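Long-range contacts in beta-galactosidase (Bacillus circulans, PDB 4MAD), which probably hydrolyses terminal non-reducing beta-D-galactose residues in beta-D-galactosides, as a retaining glycosidase of family 35 built on a TIM barrel: residues H39-T43 and I109-W113; W69-E73 and I84-V88; G289-F293 and T309-Y313. Residue numbers count along the deposited sequence, not the author numbering.

Contact 1 of 3, residues H39-T43 and I109-W113; sequences HYFRT and ICAEW
Residues 39-43 leave strand 34-38 of the barrel and, after His-39, make one short 3-10 turn over 40-42, closed by Arg-42 N to His-39 O at 3.0 Å. Phe-41 (chi1 p) sends its CA-CB bond toward 109-113 and puts its ring edge on the face of the Trp-113 six-membered ring, a T-shaped pair with centroids 4.6 Å apart and planes at 59°; Phe-41 CZ also lies 4.1 Å from Ile-109 CD1. The two segments are loops after the first and third strands of a (beta/alpha)8 barrel, at the end where glycosidases of this clan carry their active site. Their backbones stay apart, CA of Arg-42 and CA of Trp-113 being 10.0 Å from each other, so side chains span the gap. Arg-42, extended beyond chi1 m, hydrogen-bonds through NH2 to Ala-111 O (3.2 Å) and also to Asn-292. Cys-110, Ala-111 and Glu-112 all have positive phi; Glu-112, which lines the pocket holding 2-(2-methoxyethoxy)ethanol, is hydrogen-bonded through OE1 to Tyr-313.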
ATOM      1  N   HIS A  39      -9.641   3.788  -2.650  1.00 14.39           N
ATOM      2  CA  HIS A  39      -9.455   2.670  -1.741  1.00 15.49           C
ATOM      3  C   HIS A  39      -9.785   3.043  -0.306  1.00 13.04           C
ATOM      4  O   HIS A  39      -9.213   3.938   0.227  1.00 15.03           O
ATOM      5  CB  HIS A  39      -8.008   2.262  -1.779  1.00 14.20           C
ATOM      6  CG  HIS A  39      -7.535   1.817  -3.112  1.00 14.56           C
ATOM      7  ND1 HIS A  39      -8.385   1.474  -4.128  1.00 19.53           N
ATOM      8  CD2 HIS A  39      -6.285   1.702  -3.613  1.00 10.40           C
ATOM      9  CE1 HIS A  39      -7.681   1.143  -5.188  1.00 12.26           C
ATOM     10  NE2 HIS A  39      -6.409   1.301  -4.905  1.00 17.62           N
ATOM     11  N   TYR A  40     -10.691   2.331   0.318  1.00 16.80           N
ATOM     12  CA  TYR A  40     -11.106   2.732   1.641  1.00 18.72           C
ATOM     13  C   TYR A  40      -9.890   2.795   2.567  1.00 19.14           C
ATOM     14  O   TYR A  40      -9.854   3.557   3.466  1.00 16.00           O
ATOM     15  CB  TYR A  40     -12.198   1.821   2.221  1.00 15.89           C
ATOM     16  CG  TYR A  40     -11.844   0.387   2.199  1.00 14.80           C
ATOM     17  CD1 TYR A  40     -11.393  -0.238   3.314  1.00 14.27           C
ATOM     18  CD2 TYR A  40     -11.968  -0.326   1.079  1.00 16.17           C
ATOM     19  CE1 TYR A  40     -11.012  -1.555   3.284  1.00 17.93           C
ATOM     20  CE2 TYR A  40     -11.615  -1.660   1.036  1.00 17.78           C
ATOM     21  CZ  TYR A  40     -11.107  -2.276   2.147  1.00 17.80           C
ATOM     22  OH  TYR A  40     -10.747  -3.570   2.123  1.00 16.14           O
ATOM     23  N   PHE A  41      -8.919   1.946   2.296  1.00 18.03           N
ATOM     24  CA  PHE A  41      -7.817   1.699   3.222  1.00 16.04           C
ATOM     25  C   PHE A  41      -6.756   2.745   3.120  1.00 17.97           C
ATOM     26  O   PHE A  41      -5.798   2.703   3.823  1.00 19.29           O
ATOM     27  CB  PHE A  41      -7.252   0.314   3.085  1.00 17.57           C
ATOM     28  CG  PHE A  41      -7.016  -0.149   1.669  1.00 17.62           C
ATOM     29  CD1 PHE A  41      -5.810   0.061   1.067  1.00 18.68           C
ATOM     30  CD2 PHE A  41      -7.989  -0.802   0.952  1.00 13.23           C
ATOM     31  CE1 PHE A  41      -5.583  -0.417  -0.149  1.00 14.50           C
ATOM     32  CE2 PHE A  41      -7.747  -1.239  -0.275  1.00 15.47           C
ATOM     33  CZ  PHE A  41      -6.548  -1.038  -0.824  1.00 15.70           C
ATOM     34  N   ARG A  42      -6.986   3.682   2.233  1.00 15.03           N
ATOM     35  CA  ARG A  42      -6.037   4.739   1.981  1.00 14.14           C
ATOM     36  C   ARG A  42      -6.468   6.162   2.413  1.00 13.94           C
ATOM     37  O   ARG A  42      -5.759   7.066   2.212  1.00 15.17           O
ATOM     38  CB  ARG A  42      -5.597   4.697   0.541  1.00 15.13           C
ATOM     39  CG  ARG A  42      -4.584   3.621   0.288  1.00 17.86           C
ATOM     40  CD  ARG A  42      -4.224   3.435  -1.162  1.00 16.26           C
ATOM     41  NE  ARG A  42      -2.904   2.892  -1.359  1.00 15.95           N
ATOM     42  CZ  ARG A  42      -2.572   1.941  -2.222  1.00 15.47           C
ATOM     43  NH1 ARG A  42      -3.474   1.432  -3.014  1.00 13.64           N
ATOM     44  NH2 ARG A  42      -1.315   1.558  -2.314  1.00 12.93           N
ATOM     45  N   THR A  43      -7.652   6.296   3.007  1.00 12.70           N
ATOM     46  CA  THR A  43      -8.116   7.562   3.541  1.00 14.35           C
ATOM     47  C   THR A  43      -8.763   7.320   4.909  1.00 16.77           C
ATOM     48  O   THR A  43      -9.403   6.376   5.070  1.00 15.64           O
ATOM     49  CB  THR A  43      -9.075   8.225   2.558  1.00 18.95           C
ATOM     50  OG1 THR A  43      -8.352   8.584   1.392  1.00 17.37           O
ATOM     51  CG2 THR A  43      -9.741   9.412   3.182  1.00 13.86           C
ATOM     52  N   ILE A 109      -4.419  -8.039  -5.001  1.00 16.49           N
ATOM     53  CA  ILE A 109      -4.888  -6.785  -5.552  1.00 15.11           C
ATOM     54  C   ILE A 109      -3.772  -5.930  -6.161  1.00 12.73           C
ATOM     55  O   ILE A 109      -4.003  -5.033  -6.874  1.00 16.60           O
ATOM     56  CB  ILE A 109      -5.652  -5.989  -4.503  1.00 15.83           C
ATOM     57  CG1 ILE A 109      -4.757  -5.671  -3.315  1.00 15.44           C
ATOM     58  CG2 ILE A 109      -6.893  -6.748  -4.020  1.00 13.82           C
ATOM     59  CD1 ILE A 109      -5.218  -4.549  -2.504  1.00 16.59           C
ATOM     60  N   CYS A 110      -2.546  -6.327  -5.905  1.00 17.52           N
ATOM     61  CA  CYS A 110      -1.414  -5.617  -6.475  1.00 16.48           C
ATOM     62  C   CYS A 110      -1.556  -4.239  -5.849  1.00 15.12           C
ATOM     63  O   CYS A 110      -1.511  -4.108  -4.686  1.00 15.77           O
ATOM     64  CB  CYS A 110      -1.479  -5.576  -7.975  1.00 14.87           C
ATOM     65  SG  CYS A 110       0.034  -4.977  -8.688  1.00 20.00           S
ATOM     66  N   ALA A 111      -1.724  -3.217  -6.684  1.00 15.31           N
ATOM     67  CA  ALA A 111      -2.105  -1.877  -6.227  1.00 16.35           C
ATOM     68  C   ALA A 111      -1.006  -1.005  -5.599  1.00 15.75           C
ATOM     69  O   ALA A 111      -1.265   0.142  -5.236  1.00 15.18           O
ATOM     70  CB  ALA A 111      -3.304  -1.969  -5.284  1.00 16.52           C
ATOM     71  N   GLU A 112       0.205  -1.533  -5.469  1.00 15.68           N
ATOM     72  CA  GLU A 112       1.287  -0.784  -4.876  1.00 15.87           C
ATOM     73  C   GLU A 112       1.146  -0.808  -3.354  1.00 13.63           C
ATOM     74  O   GLU A 112       1.420   0.147  -2.728  1.00 13.54           O
ATOM     75  CB  GLU A 112       1.301   0.648  -5.385  1.00 17.32           C
ATOM     76  CG  GLU A 112       1.817   0.822  -6.762  1.00 16.57           C
ATOM     77  CD  GLU A 112       0.809   0.499  -7.807  1.00 19.32           C
ATOM     78  OE1 GLU A 112      -0.185   1.152  -7.883  1.00 21.87           O
ATOM     79  OE2 GLU A 112       1.025  -0.350  -8.606  1.00 20.74           O
ATOM     80  N   TRP A 113       0.663  -1.917  -2.836  1.00 13.90           N
ATOM     81  CA  TRP A 113       0.323  -2.131  -1.438  1.00 13.20           C
ATOM     82  C   TRP A 113       1.065  -3.353  -0.907  1.00 14.75           C
ATOM     83  O   TRP A 113       1.249  -4.274  -1.617  1.00 16.08           O
ATOM     84  CB  TRP A 113      -1.187  -2.391  -1.327  1.00 12.12           C
ATOM     85  CG  TRP A 113      -1.771  -2.518   0.003  1.00 16.00           C
ATOM     86  CD1 TRP A 113      -2.181  -3.663   0.603  1.00 17.75           C
ATOM     87  CD2 TRP A 113      -2.112  -1.475   0.898  1.00 14.74           C
ATOM     88  NE1 TRP A 113      -2.693  -3.418   1.804  1.00 12.91           N
ATOM     89  CE2 TRP A 113      -2.645  -2.079   2.040  1.00 15.40           C
ATOM     90  CE3 TRP A 113      -1.957  -0.100   0.891  1.00 13.47           C
ATOM     91  CZ2 TRP A 113      -3.071  -1.345   3.119  1.00 15.07           C
ATOM     92  CZ3 TRP A 113      -2.356   0.598   1.979  1.00 13.55           C
ATOM     93  CH2 TRP A 113      -2.928  -0.011   3.059  1.00 10.74           C
TER

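Contact 2 of 3, residues W69-E73 and I84-V88; sequences WNLHE and IADIV
Residues 69-72 form a single helical turn, closed by Glu-73 N to Trp-69 O at 2.9 Å, and Glu-73 then leaves helical phi/psi. Across from it, 84-85 end a 3-10 segment, Asp-86 (phi/psi -83/83) is the centre of an inverse gamma turn with a weak bond from Ile-87 N to Ala-85 O (2.9 Å), and helix 87-97 begins. Both segments belong to the beta-alpha-beta crossover from strand 62-66 to strand 100-104 of the TIM barrel, so the contact folds the early part of this connection against the start of its own helix. The backbones come closest at Leu-71 and Ala-85, whose CA atoms are 6.7 Å apart. Asp-86 is the N-cap of helix 87-97: its CA-CB bond points away from 69-73, and its OD1 accepts a hydrogen bond from Arg-89 N. The CA-CB bond of Leu-71 (chi1 t, chi2 p) points toward 84-88, and its CD2 lies 4.0 Å from Ala-85 CB and 4.4 Å from Ile-84 CG2. His-72 (chi1 m) has both ring nitrogens engaged elsewhere, ND1 with Val-80 O and NE2 with Tyr-40 OH, so that a ring carbon, not a nitrogen, is what approaches 84-88. That carbon, His-72 CE1, lies 4.4 Å from Ile-87 CG2 and meets Ala-85 O near the ring plane at 3.1 Å.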
ATOM      1  N   TRP A  69      -6.800  -7.912   1.781  1.00 15.32           N
ATOM      2  CA  TRP A  69      -6.882  -9.066   2.646  1.00 15.75           C
ATOM      3  C   TRP A  69      -6.008  -8.899   3.879  1.00 17.04           C
ATOM      4  O   TRP A  69      -6.443  -9.113   4.925  1.00 15.81           O
ATOM      5  CB  TRP A  69      -6.438 -10.305   1.856  1.00 15.90           C
ATOM      6  CG  TRP A  69      -6.498 -11.633   2.549  1.00 14.25           C
ATOM      7  CD1 TRP A  69      -6.923 -11.896   3.797  1.00 17.86           C
ATOM      8  CD2 TRP A  69      -6.072 -12.889   2.004  1.00 16.54           C
ATOM      9  NE1 TRP A  69      -6.823 -13.241   4.065  1.00 16.29           N
ATOM     10  CE2 TRP A  69      -6.301 -13.864   2.971  1.00 19.14           C
ATOM     11  CE3 TRP A  69      -5.550 -13.280   0.788  1.00 16.43           C
ATOM     12  CZ2 TRP A  69      -6.010 -15.189   2.748  1.00 17.51           C
ATOM     13  CZ3 TRP A  69      -5.269 -14.618   0.580  1.00 17.70           C
ATOM     14  CH2 TRP A  69      -5.503 -15.536   1.548  1.00 18.69           C
ATOM     15  N   ASN A  70      -4.781  -8.426   3.700  1.00 17.74           N
ATOM     16  CA  ASN A  70      -3.872  -8.238   4.820  1.00 18.93           C
ATOM     17  C   ASN A  70      -4.468  -7.304   5.884  1.00 17.19           C
ATOM     18  O   ASN A  70      -4.219  -7.457   7.035  1.00 18.43           O
ATOM     19  CB  ASN A  70      -2.440  -7.827   4.396  1.00 16.30           C
ATOM     20  CG  ASN A  70      -2.388  -6.563   3.521  1.00 19.41           C
ATOM     21  OD1 ASN A  70      -3.344  -5.974   3.268  1.00 16.16           O
ATOM     22  ND2 ASN A  70      -1.196  -6.202   3.087  1.00 15.72           N
ATOM     23  N   LEU A  71      -5.257  -6.330   5.466  1.00 17.70           N
ATOM     24  CA  LEU A  71      -5.906  -5.487   6.426  1.00 17.96           C
ATOM     25  C   LEU A  71      -6.955  -6.246   7.230  1.00 17.55           C
ATOM     26  O   LEU A  71      -7.021  -6.126   8.387  1.00 22.27           O
ATOM     27  CB  LEU A  71      -6.487  -4.267   5.771  1.00 20.56           C
ATOM     28  CG  LEU A  71      -6.654  -2.988   6.580  1.00 26.69           C
ATOM     29  CD1 LEU A  71      -5.349  -2.548   7.095  1.00 28.85           C
ATOM     30  CD2 LEU A  71      -7.244  -1.915   5.721  1.00 26.81           C
ATOM     31  N   HIS A  72      -7.761  -7.007   6.554  1.00 17.17           N
ATOM     32  CA  HIS A  72      -8.808  -7.826   7.137  1.00 18.39           C
ATOM     33  C   HIS A  72      -8.453  -9.086   7.935  1.00 19.85           C
ATOM     34  O   HIS A  72      -9.253  -9.498   8.717  1.00 19.99           O
ATOM     35  CB  HIS A  72      -9.857  -8.128   6.114  1.00 18.18           C
ATOM     36  CG  HIS A  72     -10.412  -6.886   5.510  1.00 20.87           C
ATOM     37  ND1 HIS A  72     -11.049  -5.941   6.267  1.00 18.78           N
ATOM     38  CD2 HIS A  72     -10.343  -6.376   4.263  1.00 23.08           C
ATOM     39  CE1 HIS A  72     -11.386  -4.929   5.504  1.00 19.45           C
ATOM     40  NE2 HIS A  72     -10.972  -5.164   4.283  1.00 20.05           N
ATOM     41  N   GLU A  73      -7.337  -9.706   7.608  1.00 15.79           N
ATOM     42  CA  GLU A  73      -6.853 -10.897   8.292  1.00 19.93           C
ATOM     43  C   GLU A  73      -5.371 -10.763   8.598  1.00 17.69           C
ATOM     44  O   GLU A  73      -4.603 -11.466   8.072  1.00 18.82           O
ATOM     45  CB  GLU A  73      -7.099 -12.179   7.478  1.00 18.99           C
ATOM     46  CG  GLU A  73      -7.198 -13.398   8.343  1.00 19.83           C
ATOM     47  CD  GLU A  73      -7.495 -14.694   7.628  1.00 20.90           C
ATOM     48  OE1 GLU A  73      -7.496 -15.693   8.329  1.00 22.00           O
ATOM     49  OE2 GLU A  73      -7.724 -14.686   6.429  1.00 19.24           O
ATOM     50  N   ILE A  84     -10.551   2.127   9.798  1.00 19.78           N
ATOM     51  CA  ILE A  84     -10.187   2.340   8.429  1.00 19.00           C
ATOM     52  C   ILE A  84     -10.473   1.093   7.603  1.00 21.58           C
ATOM     53  O   ILE A  84     -10.519   1.140   6.420  1.00 21.78           O
ATOM     54  CB  ILE A  84      -8.729   2.800   8.238  1.00 20.26           C
ATOM     55  CG1 ILE A  84      -8.577   3.533   6.917  1.00 18.94           C
ATOM     56  CG2 ILE A  84      -7.847   1.695   8.221  1.00 22.21           C
ATOM     57  CD1 ILE A  84      -7.286   4.148   6.755  1.00 19.96           C
ATOM     58  N   ALA A  85     -10.645  -0.020   8.277  1.00 19.10           N
ATOM     59  CA  ALA A  85     -10.954  -1.275   7.636  1.00 20.30           C
ATOM     60  C   ALA A  85     -12.466  -1.586   7.498  1.00 20.63           C
ATOM     61  O   ALA A  85     -12.795  -2.649   7.112  1.00 20.28           O
ATOM     62  CB  ALA A  85     -10.296  -2.380   8.334  1.00 18.82           C
ATOM     63  N   ASP A  86     -13.345  -0.651   7.841  1.00 20.92           N
ATOM     64  CA  ASP A  86     -14.750  -0.935   7.822  1.00 20.29           C
ATOM     65  C   ASP A  86     -15.224  -0.748   6.400  1.00 21.05           C
ATOM     66  O   ASP A  86     -15.722   0.270   6.054  1.00 21.20           O
ATOM     67  CB  ASP A  86     -15.490   0.020   8.729  1.00 21.43           C
ATOM     68  CG  ASP A  86     -16.894  -0.460   9.085  1.00 23.95           C
ATOM     69  OD1 ASP A  86     -17.495  -1.190   8.351  1.00 24.31           O
ATOM     70  OD2 ASP A  86     -17.379  -0.075  10.096  1.00 24.14           O
ATOM     71  N   ILE A  87     -15.042  -1.752   5.579  1.00 20.11           N
ATOM     72  CA  ILE A  87     -15.451  -1.703   4.207  1.00 18.70           C
ATOM     73  C   ILE A  87     -16.947  -1.578   4.082  1.00 19.32           C
ATOM     74  O   ILE A  87     -17.436  -0.885   3.242  1.00 19.34           O
ATOM     75  CB  ILE A  87     -14.869  -2.863   3.430  1.00 19.20           C
ATOM     76  CG1 ILE A  87     -15.066  -2.668   1.958  1.00 20.48           C
ATOM     77  CG2 ILE A  87     -15.417  -4.144   3.883  1.00 20.26           C
ATOM     78  CD1 ILE A  87     -14.528  -3.767   1.200  1.00 16.70           C
ATOM     79  N   VAL A  88     -17.668  -2.169   5.001  1.00 18.57           N
ATOM     80  CA  VAL A  88     -19.088  -1.988   4.942  1.00 17.64           C
ATOM     81  C   VAL A  88     -19.516  -0.494   5.051  1.00 19.62           C
ATOM     82  O   VAL A  88     -20.302  -0.022   4.289  1.00 20.38           O
ATOM     83  CB  VAL A  88     -19.757  -2.865   5.960  1.00 19.94           C
ATOM     84  CG1 VAL A  88     -21.207  -2.596   6.053  1.00 25.10           C
ATOM     85  CG2 VAL A  88     -19.547  -4.288   5.606  1.00 19.54           C
TER

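Contact 3 of 3, residues G289-F293 and T309-Y313; sequences GGTNF and TITSY
This is a buried backbone pairing of two loops, joined by a single beta bridge between Thr-291 and Ser-312. Residues 289-293 follow the eighth barrel strand, 281-284, and 309-313 lie further along the same connection, before helix 327-339. Tyr-313 N donates to Gly-290 O (2.9 Å) and Asn-292 N to Thr-311 O (2.8 Å); CA atoms are 4.7 Å apart for Thr-291 and Tyr-313 and 4.9 Å for Asn-292 and Thr-311. Asn-292 (chi1 m) adds a side-chain bond from ND2 to Ile-310 O at 3.0 Å, while its OD1 accepts from Arg-42. Gly-289 CA approaches Tyr-313 O to 3.2 Å in a CA-H...O contact, where a CB would clash, and Gly-290 has a positive phi of 73°. Thr-291 CG2 touches Thr-311 CG2 at 3.8 Å; Thr-291 OG1 is hydrogen-bonded to Glu-321. Tyr-313 (chi1 t) turns its CA-CB bond toward 289-293 and hydrogen-bonds through OH to Glu-112 of the ligand pocket. Two hydrogen bonds are main chain to main chain and the third ends on a main-chain oxygen, so the pairing rests chiefly on the loop paths; it holds the backbone N of Tyr-313, whose side chain lies about 8 Å from that of Glu-247, the predicted nucleophile.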
ATOM      1  N   GLY A 289      -6.298   8.905  -4.594  1.00 15.94           N
ATOM      2  CA  GLY A 289      -5.278   8.006  -4.135  1.00 16.03           C
ATOM      3  C   GLY A 289      -4.958   7.891  -2.661  1.00 13.85           C
ATOM      4  O   GLY A 289      -4.869   6.863  -2.106  1.00 15.28           O
ATOM      5  N   GLY A 290      -4.836   9.045  -2.042  1.00 14.94           N
ATOM      6  CA  GLY A 290      -4.631   9.099  -0.617  1.00 13.17           C
ATOM      7  C   GLY A 290      -3.255   8.690  -0.187  1.00 14.20           C
ATOM      8  O   GLY A 290      -2.356   9.114  -0.810  1.00 14.48           O
ATOM      9  N   THR A 291      -3.143   7.880   0.873  1.00 12.95           N
ATOM     10  CA  THR A 291      -1.906   7.613   1.554  1.00 14.66           C
ATOM     11  C   THR A 291      -1.673   6.146   1.919  1.00 14.33           C
ATOM     12  O   THR A 291      -2.585   5.515   2.329  1.00 14.68           O
ATOM     13  CB  THR A 291      -1.817   8.471   2.852  1.00 16.44           C
ATOM     14  OG1 THR A 291      -2.345   9.786   2.598  1.00 15.81           O
ATOM     15  CG2 THR A 291      -0.399   8.492   3.348  1.00 13.62           C
ATOM     16  N   ASN A 292      -0.422   5.687   1.783  1.00 12.75           N
ATOM     17  CA  ASN A 292       0.060   4.452   2.380  1.00 13.81           C
ATOM     18  C   ASN A 292       0.514   4.740   3.820  1.00 14.81           C
ATOM     19  O   ASN A 292       1.610   5.039   4.071  1.00 13.49           O
ATOM     20  CB  ASN A 292       1.207   3.839   1.572  1.00 11.15           C
ATOM     21  CG  ASN A 292       0.860   3.677   0.109  1.00 17.94           C
ATOM     22  OD1 ASN A 292      -0.183   3.228  -0.213  1.00 15.38           O
ATOM     23  ND2 ASN A 292       1.794   3.978  -0.745  1.00 15.94           N
ATOM     24  N   PHE A 293      -0.427   4.656   4.737  1.00 15.68           N
ATOM     25  CA  PHE A 293      -0.136   4.930   6.112  1.00 15.10           C
ATOM     26  C   PHE A 293       0.736   3.758   6.662  1.00 15.55           C
ATOM     27  O   PHE A 293       0.828   2.746   6.070  1.00 15.28           O
ATOM     28  CB  PHE A 293      -1.423   5.114   6.965  1.00 18.90           C
ATOM     29  CG  PHE A 293      -2.232   6.362   6.655  1.00 17.68           C
ATOM     30  CD1 PHE A 293      -1.754   7.615   6.900  1.00 17.28           C
ATOM     31  CD2 PHE A 293      -3.502   6.260   6.173  1.00 21.88           C
ATOM     32  CE1 PHE A 293      -2.496   8.687   6.618  1.00 21.30           C
ATOM     33  CE2 PHE A 293      -4.209   7.349   5.907  1.00 23.20           C
ATOM     34  CZ  PHE A 293      -3.699   8.549   6.125  1.00 19.35           C
ATOM     35  N   THR A 309       7.853   1.656  -2.845  1.00 15.33           N
ATOM     36  CA  THR A 309       6.922   2.712  -3.126  1.00 15.22           C
ATOM     37  C   THR A 309       6.845   3.656  -1.923  1.00 14.84           C
ATOM     38  O   THR A 309       7.006   3.220  -0.840  1.00 15.60           O
ATOM     39  CB  THR A 309       5.550   2.116  -3.460  1.00 18.90           C
ATOM     40  OG1 THR A 309       5.617   1.432  -4.708  1.00 19.61           O
ATOM     41  CG2 THR A 309       4.483   3.198  -3.522  1.00 16.69           C
ATOM     42  N   ILE A 310       6.629   4.934  -2.170  1.00 13.67           N
ATOM     43  CA  ILE A 310       6.655   5.933  -1.140  1.00 14.15           C
ATOM     44  C   ILE A 310       5.379   5.948  -0.292  1.00 13.09           C
ATOM     45  O   ILE A 310       4.450   5.301  -0.574  1.00 13.34           O
ATOM     46  CB  ILE A 310       6.872   7.368  -1.695  1.00 12.55           C
ATOM     47  CG1 ILE A 310       5.726   7.811  -2.573  1.00 12.35           C
ATOM     48  CG2 ILE A 310       8.190   7.470  -2.481  1.00 13.92           C
ATOM     49  CD1 ILE A 310       5.862   9.257  -2.992  1.00 12.60           C
ATOM     50  N   THR A 311       5.395   6.735   0.762  1.00 13.99           N
ATOM     51  CA  THR A 311       4.234   6.864   1.614  1.00 13.38           C
ATOM     52  C   THR A 311       2.985   7.491   0.947  1.00 14.83           C
ATOM     53  O   THR A 311       1.937   6.955   1.021  1.00 16.74           O
ATOM     54  CB  THR A 311       4.567   7.717   2.854  1.00 14.41           C
ATOM     55  OG1 THR A 311       5.613   7.116   3.543  1.00 14.41           O
ATOM     56  CG2 THR A 311       3.327   7.838   3.740  1.00 13.44           C
ATOM     57  N   SER A 312       3.155   8.632   0.321  1.00 13.18           N
ATOM     58  CA  SER A 312       2.091   9.283  -0.374  1.00 14.52           C
ATOM     59  C   SER A 312       1.606   8.424  -1.522  1.00 16.33           C
ATOM     60  O   SER A 312       2.374   7.898  -2.243  1.00 12.76           O
ATOM     61  CB  SER A 312       2.531  10.620  -0.992  1.00 13.03           C
ATOM     62  OG  SER A 312       1.568  11.186  -1.837  1.00 12.73           O
ATOM     63  N   TYR A 313       0.302   8.343  -1.677  1.00 11.86           N
ATOM     64  CA  TYR A 313      -0.339   7.768  -2.849  1.00 13.88           C
ATOM     65  C   TYR A 313      -1.167   8.787  -3.609  1.00 14.32           C
ATOM     66  O   TYR A 313      -2.148   8.454  -4.142  1.00 16.26           O
ATOM     67  CB  TYR A 313      -1.137   6.544  -2.519  1.00 15.43           C
ATOM     68  CG  TYR A 313      -1.278   5.511  -3.601  1.00 17.24           C
ATOM     69  CD1 TYR A 313      -0.191   4.936  -4.224  1.00 17.11           C
ATOM     70  CD2 TYR A 313      -2.505   5.063  -3.957  1.00 14.95           C
ATOM     71  CE1 TYR A 313      -0.355   3.998  -5.187  1.00 12.71           C
ATOM     72  CE2 TYR A 313      -2.655   4.125  -4.905  1.00 15.16           C
ATOM     73  CZ  TYR A 313      -1.589   3.575  -5.529  1.00 17.06           C
ATOM     74  OH  TYR A 313      -1.812   2.592  -6.437  1.00 16.03           O
TER

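In the fold
All three contacts are largely buried and lie in connections of one TIM barrel: contact 1 joins two of them, contacts 2 and 3 each close within one. Their chemistry differs. Contact 1 works mainly through side chains, with one guanidinium reaching a main-chain oxygen; contact 2, farthest from the chain centre, is mostly apolar, apart from a histidine carbon against a carbonyl oxygen, and has no hydrogen bond between its segments; contact 3 is mainly a backbone pairing. Contact 1 lies between the others. It meets contact 2 through Tyr-40 OH and His-72 NE2 (2.7 Å), and contact 3 through Glu-112 OE1 and Tyr-313 OH (2.6 Å). Contacts 2 and 3 do not touch.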